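Local atomic coordinates of crystal protein (Bacillus thuringiensis serovar dakota, PDB entry 2ZTB), a protein that recognizes cancer cells as a proteolytically activated parasporin toxin and probably kills them by inserting a beta-barrel pore into the membrane, as relatives of the aerolysin type do. Residues A[118-123]-A[187-192]; A[200-203]-A[208-211]. One frame throughout, in Å; residues are numbered along the deposited sequence.

Interaction 1. Residues A[118-123]-A[187-192]; sequences TGFKFT and APITVD
Ile189 reaches from its strand to two phenylalanines, giving each ring its main contact through a different methyl group. The branch methyl, Ile189 CG2, sits over one face of Phe120, 3.8 Å from the ring centroid and 3.7 Å from Phe120 CZ, slightly displaced toward the rim. Its C-H groups therefore meet the pi cloud nearly head-on, 14° off the ring normal, a CH-pi contact. The chain-end methyl, Ile189 CD1, goes instead to Phe122, approaching CE1 of that ring obliquely at 3.5 Å. Ile189 CG2 also lies at the edge of this second ring, 4.0 Å from Phe122 CZ. The split follows from the isoleucine's torsions: CG2 stands anti to the backbone N, while CG1 lies beside that nitrogen (chi1 -52°) and carries CD1 off toward the other ring. A beta-branched residue suits the place because it offers two apolar arms that diverge close to the backbone. The phenylalanines stand two residues apart in extended chain, so both leave the loop on the side of Ile189, and a like chi1, near -72°, turns their rings out in the same manner. No hydrogen bond crosses; the contact is buried and wholly apolar. Around it, the loop bearing Glu12, Ala15 and Leu16 packs on Phe120, whereas Phe122 touches Ile4 of strand 4-7 and Val65 of strand 61-90 and makes a cation-pi contact with Lys63. The loop following strand 96-116 is thus laid against strand 168-199, which is itself hydrogen-bonded to strands 61-90 and 223-247.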
loop_
_atom_site.group_PDB
_atom_site.type_symbol
_atom_site.label_atom_id
_atom_site.label_comp_id
_atom_site.label_asym_id
_atom_site.label_seq_id
_atom_site.Cartn_x
_atom_site.Cartn_y
_atom_site.Cartn_z
ATOM N N THR A 118 -7.338 -5.428 -10.859
ATOM C CA THR A 118 -8.344 -6.460 -11.176
ATOM C C THR A 118 -8.680 -7.435 -10.025
ATOM O O THR A 118 -9.495 -8.358 -10.190
ATOM C CB THR A 118 -7.915 -7.294 -12.422
ATOM O OG1 THR A 118 -6.629 -7.850 -12.180
ATOM C CG2 THR A 118 -7.863 -6.448 -13.691
ATOM N N GLY A 119 -8.010 -7.264 -8.885
ATOM C CA GLY A 119 -8.363 -7.985 -7.657
ATOM C C GLY A 119 -7.674 -9.315 -7.417
ATOM O O GLY A 119 -8.308 -10.281 -7.011
ATOM N N PHE A 120 -6.384 -9.368 -7.694
ATOM C CA PHE A 120 -5.556 -10.473 -7.258
ATOM C C PHE A 120 -5.622 -10.646 -5.746
ATOM O O PHE A 120 -5.896 -9.689 -5.015
ATOM C CB PHE A 120 -4.110 -10.257 -7.701
ATOM C CG PHE A 120 -3.898 -10.449 -9.175
ATOM C CD1 PHE A 120 -3.947 -9.364 -10.042
ATOM C CD2 PHE A 120 -3.678 -11.724 -9.696
ATOM C CE1 PHE A 120 -3.757 -9.548 -11.423
ATOM C CE2 PHE A 120 -3.491 -11.922 -11.071
ATOM C CZ PHE A 120 -3.522 -10.833 -11.934
ATOM N N LYS A 121 -5.411 -11.874 -5.285
ATOM C CA LYS A 121 -5.470 -12.171 -3.857
ATOM C C LYS A 121 -4.121 -12.704 -3.394
ATOM O O LYS A 121 -3.954 -13.895 -3.209
ATOM C CB LYS A 121 -6.592 -13.181 -3.557
ATOM C CG LYS A 121 -7.963 -12.780 -4.093
ATOM C CD LYS A 121 -9.040 -13.790 -3.716
ATOM C CE LYS A 121 -10.412 -13.328 -4.170
ATOM N NZ LYS A 121 -10.477 -13.254 -5.666
ATOM N N PHE A 122 -3.154 -11.812 -3.242
ATOM C CA PHE A 122 -1.844 -12.162 -2.692
ATOM C C PHE A 122 -1.846 -12.295 -1.189
ATOM O O PHE A 122 -2.442 -11.482 -0.480
ATOM C CB PHE A 122 -0.796 -11.145 -3.101
ATOM C CG PHE A 122 -0.423 -11.218 -4.550
ATOM C CD1 PHE A 122 -1.066 -10.426 -5.484
ATOM C CD2 PHE A 122 0.587 -12.080 -4.977
ATOM C CE1 PHE A 122 -0.710 -10.478 -6.821
ATOM C CE2 PHE A 122 0.945 -12.144 -6.317
ATOM C CZ PHE A 122 0.288 -11.344 -7.243
ATOM N N THR A 123 -1.154 -13.333 -0.731
ATOM C CA THR A 123 -1.036 -13.705 0.665
ATOM C C THR A 123 0.261 -13.149 1.262
ATOM O O THR A 123 0.290 -12.751 2.431
ATOM C CB THR A 123 -1.104 -15.255 0.797
ATOM O OG1 THR A 123 -2.476 -15.657 0.863
ATOM C CG2 THR A 123 -0.372 -15.781 2.028
ATOM N N ALA A 187 3.811 -1.987 -9.608
ATOM C CA ALA A 187 4.611 -3.152 -9.947
ATOM C C ALA A 187 3.795 -3.989 -10.933
ATOM O O ALA A 187 2.572 -4.090 -10.793
ATOM C CB ALA A 187 4.924 -3.961 -8.705
ATOM N N PRO A 188 4.464 -4.576 -11.942
ATOM C CA PRO A 188 3.758 -5.507 -12.822
ATOM C C PRO A 188 3.414 -6.803 -12.076
ATOM O O PRO A 188 4.212 -7.292 -11.265
ATOM C CB PRO A 188 4.773 -5.778 -13.933
ATOM C CG PRO A 188 6.128 -5.524 -13.274
ATOM C CD PRO A 188 5.887 -4.408 -12.317
ATOM N N ILE A 189 2.211 -7.311 -12.312
ATOM C CA ILE A 189 1.845 -8.665 -11.918
ATOM C C ILE A 189 1.954 -9.553 -13.161
ATOM O O ILE A 189 1.457 -9.185 -14.234
ATOM C CB ILE A 189 0.376 -8.757 -11.412
ATOM C CG1 ILE A 189 0.067 -7.706 -10.311
ATOM C CG2 ILE A 189 0.020 -10.206 -11.026
ATOM C CD1 ILE A 189 0.588 -8.052 -8.963
ATOM N N THR A 190 2.581 -10.717 -13.021
ATOM C CA THR A 190 2.713 -11.643 -14.149
ATOM C C THR A 190 2.349 -13.068 -13.760
ATOM O O THR A 190 2.656 -13.521 -12.654
ATOM C CB THR A 190 4.129 -11.646 -14.758
ATOM O OG1 THR A 190 5.066 -12.109 -13.779
ATOM C CG2 THR A 190 4.529 -10.249 -15.257
ATOM N N VAL A 191 1.687 -13.768 -14.677
ATOM C CA VAL A 191 1.349 -15.171 -14.470
ATOM C C VAL A 191 2.159 -16.059 -15.435
ATOM O O VAL A 191 2.269 -15.763 -16.623
ATOM C CB VAL A 191 -0.194 -15.410 -14.570
ATOM C CG1 VAL A 191 -0.511 -16.881 -14.777
ATOM C CG2 VAL A 191 -0.895 -14.887 -13.316
ATOM N N ASP A 192 2.747 -17.124 -14.899
ATOM C CA ASP A 192 3.467 -18.103 -15.706
ATOM C C ASP A 192 3.194 -19.502 -15.182
ATOM O O ASP A 192 2.975 -19.680 -13.979
ATOM C CB ASP A 192 4.979 -17.814 -15.732
ATOM C CG ASP A 192 5.612 -17.859 -14.355
ATOM O OD1 ASP A 192 6.107 -18.948 -13.981
ATOM O OD2 ASP A 192 5.611 -16.811 -13.647
#

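Interaction 2. Residues A[200-203]-A[208-211]; sequences PKRV and HYFW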
loop_
_atom_site.group_PDB
_atom_site.type_symbol
_atom_site.label_atom_id
_atom_site.label_comp_id
_atom_site.label_asym_id
_atom_site.label_seq_id
_atom_site.Cartn_x
_atom_site.Cartn_y
_atom_site.Cartn_z
ATOM N N PRO A 200 -12.880 -36.880 -21.900
ATOM C CA PRO A 200 -13.688 -38.106 -21.947
ATOM C C PRO A 200 -13.109 -39.186 -22.872
ATOM O O PRO A 200 -13.333 -40.373 -22.634
ATOM C CB PRO A 200 -15.045 -37.615 -22.486
ATOM C CG PRO A 200 -14.720 -36.387 -23.255
ATOM C CD PRO A 200 -13.600 -35.734 -22.497
ATOM N N LYS A 201 -12.389 -38.776 -23.917
ATOM C CA LYS A 201 -11.674 -39.699 -24.798
ATOM C C LYS A 201 -10.217 -39.251 -25.025
ATOM O O LYS A 201 -9.808 -38.191 -24.558
ATOM C CB LYS A 201 -12.418 -39.843 -26.125
ATOM C CG LYS A 201 -12.609 -38.545 -26.864
ATOM C CD LYS A 201 -13.527 -38.756 -28.011
ATOM C CE LYS A 201 -13.505 -37.593 -28.938
ATOM N NZ LYS A 201 -14.501 -37.786 -30.051
ATOM N N ARG A 202 -9.434 -40.060 -25.731
ATOM C CA ARG A 202 -8.070 -39.668 -26.089
ATOM C C ARG A 202 -8.135 -38.571 -27.153
ATOM O O ARG A 202 -8.831 -38.719 -28.142
ATOM C CB ARG A 202 -7.257 -40.868 -26.589
ATOM C CG ARG A 202 -6.826 -41.847 -25.496
ATOM C CD ARG A 202 -5.863 -42.905 -26.070
ATOM N NE ARG A 202 -5.506 -43.976 -25.127
ATOM C CZ ARG A 202 -4.578 -43.918 -24.160
ATOM N NH1 ARG A 202 -3.864 -42.816 -23.927
ATOM N NH2 ARG A 202 -4.365 -44.996 -23.399
ATOM N N VAL A 203 -7.437 -37.463 -26.911
ATOM C CA VAL A 203 -7.375 -36.331 -27.842
ATOM C C VAL A 203 -5.911 -35.897 -28.039
ATOM O O VAL A 203 -5.017 -36.352 -27.316
ATOM C CB VAL A 203 -8.193 -35.077 -27.324
ATOM C CG1 VAL A 203 -9.706 -35.348 -27.257
ATOM C CG2 VAL A 203 -7.655 -34.581 -25.976
ATOM N N HIS A 208 -4.140 -38.719 -25.934
ATOM C CA HIS A 208 -3.988 -38.762 -24.478
ATOM C C HIS A 208 -5.233 -38.184 -23.793
ATOM O O HIS A 208 -5.927 -37.351 -24.363
ATOM C CB HIS A 208 -2.692 -38.025 -24.052
ATOM C CG HIS A 208 -1.461 -38.594 -24.687
ATOM N ND1 HIS A 208 -0.674 -39.543 -24.070
ATOM C CD2 HIS A 208 -0.924 -38.407 -25.915
ATOM C CE1 HIS A 208 0.303 -39.905 -24.883
ATOM N NE2 HIS A 208 0.173 -39.234 -26.012
ATOM N N TYR A 209 -5.532 -38.661 -22.592
ATOM C CA TYR A 209 -6.645 -38.166 -21.787
ATOM C C TYR A 209 -6.292 -36.888 -21.026
ATOM O O TYR A 209 -7.159 -36.060 -20.786
ATOM C CB TYR A 209 -7.065 -39.232 -20.762
ATOM C CG TYR A 209 -7.715 -40.470 -21.340
ATOM C CD1 TYR A 209 -7.013 -41.656 -21.441
ATOM C CD2 TYR A 209 -9.036 -40.449 -21.774
ATOM C CE1 TYR A 209 -7.599 -42.805 -21.959
ATOM C CE2 TYR A 209 -9.635 -41.586 -22.305
ATOM C CZ TYR A 209 -8.905 -42.759 -22.389
ATOM O OH TYR A 209 -9.488 -43.881 -22.918
ATOM N N PHE A 210 -5.031 -36.753 -20.608
ATOM C CA PHE A 210 -4.586 -35.611 -19.812
ATOM C C PHE A 210 -3.661 -34.688 -20.583
ATOM O O PHE A 210 -2.655 -35.137 -21.138
ATOM C CB PHE A 210 -3.850 -36.058 -18.532
ATOM C CG PHE A 210 -4.610 -37.055 -17.685
ATOM C CD1 PHE A 210 -6.002 -37.090 -17.672
ATOM C CD2 PHE A 210 -3.918 -37.939 -16.867
ATOM C CE1 PHE A 210 -6.686 -38.004 -16.894
ATOM C CE2 PHE A 210 -4.600 -38.853 -16.069
ATOM C CZ PHE A 210 -5.990 -38.885 -16.092
ATOM N N TRP A 211 -3.982 -33.392 -20.554
ATOM C CA TRP A 211 -3.187 -32.367 -21.223
ATOM C C TRP A 211 -2.895 -31.155 -20.350
ATOM O O TRP A 211 -3.699 -30.789 -19.499
ATOM C CB TRP A 211 -3.889 -31.914 -22.511
ATOM C CG TRP A 211 -3.843 -32.969 -23.536
ATOM C CD1 TRP A 211 -4.798 -33.897 -23.791
ATOM C CD2 TRP A 211 -2.759 -33.239 -24.431
ATOM N NE1 TRP A 211 -4.387 -34.727 -24.788
ATOM C CE2 TRP A 211 -3.136 -34.348 -25.205
ATOM C CE3 TRP A 211 -1.508 -32.640 -24.659
ATOM C CZ2 TRP A 211 -2.311 -34.888 -26.205
ATOM C CZ3 TRP A 211 -0.678 -33.188 -25.663
ATOM C CH2 TRP A 211 -1.098 -34.288 -26.419
#
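Val203 and His208 hold each other by two nearly straight backbone hydrogen bonds, Val203 N to His208 O at 3.0 Å and His208 N to Val203 O at 2.9 Å. Against this pair lies the indole of Trp211. Its NE1 donates to His208 O at 3.1 Å and, more weakly, to Val203 O, also at 3.1 Å, so one N-H is shared between two carbonyls. Val203 N and Trp211 NE1 come to His208 O from opposite faces of its carbonyl plane. The indole N-H probably eases the approach of the two oxygens, Val203 O and His208 O, 3.2 Å apart. Valine fits here as a compact apolar residue, Val203 CG2 packing on Trp211 CD1 at 3.7 Å, and the tryptophan adds both apolar surface and a donor. The pair closes a beta hairpin with a four-residue turn. Nearer the sheet, where the chain bends at 200-201 and at 209, Tyr209 bonds by its backbone to Phe199, and Trp211 stacks on Tyr31 at the end of helix 20-31. The Arg202-Tyr209 part lies at the surface, without hydrogen bonds between the two. Arg202, its chain extended, lays CG over one face of the Tyr209 ring, 3.9 Å from its centroid, a CH-pi contact. Arginine suits the place: its long aliphatic stem covers the ring while its charged end stays near solvent. The guanidinium has Tyr209 CE1 above its centre, but its plane is turned 44° from the ring. Arg202 NH1 is engaged by the carbonyl O of Gly207, while the ring's edge faces Pro200 O, 3.9 Å from Tyr209 CE2.

The two interactions follow one another along the chain: interaction 1 ends within strand 168-199, and interaction 2 begins where that strand has run out. Their centres lie 31 Å apart, with about 14 Å between nearest atoms, so they do not touch, but both reach the same antiparallel sheet, in which strands 168-199 and 210-214 are neighbours. Interaction 1 is buried, its centre about 14 Å from the centre of this elongated chain, and includes part of the loop leading into the hairpin of strands 126-132 and 136-142, probably the membrane-inserting element. Interaction 2, its centre about 45 Å from that of the chain, lies at the surface with helix 20-31, in a region probably concerned with recognising cells.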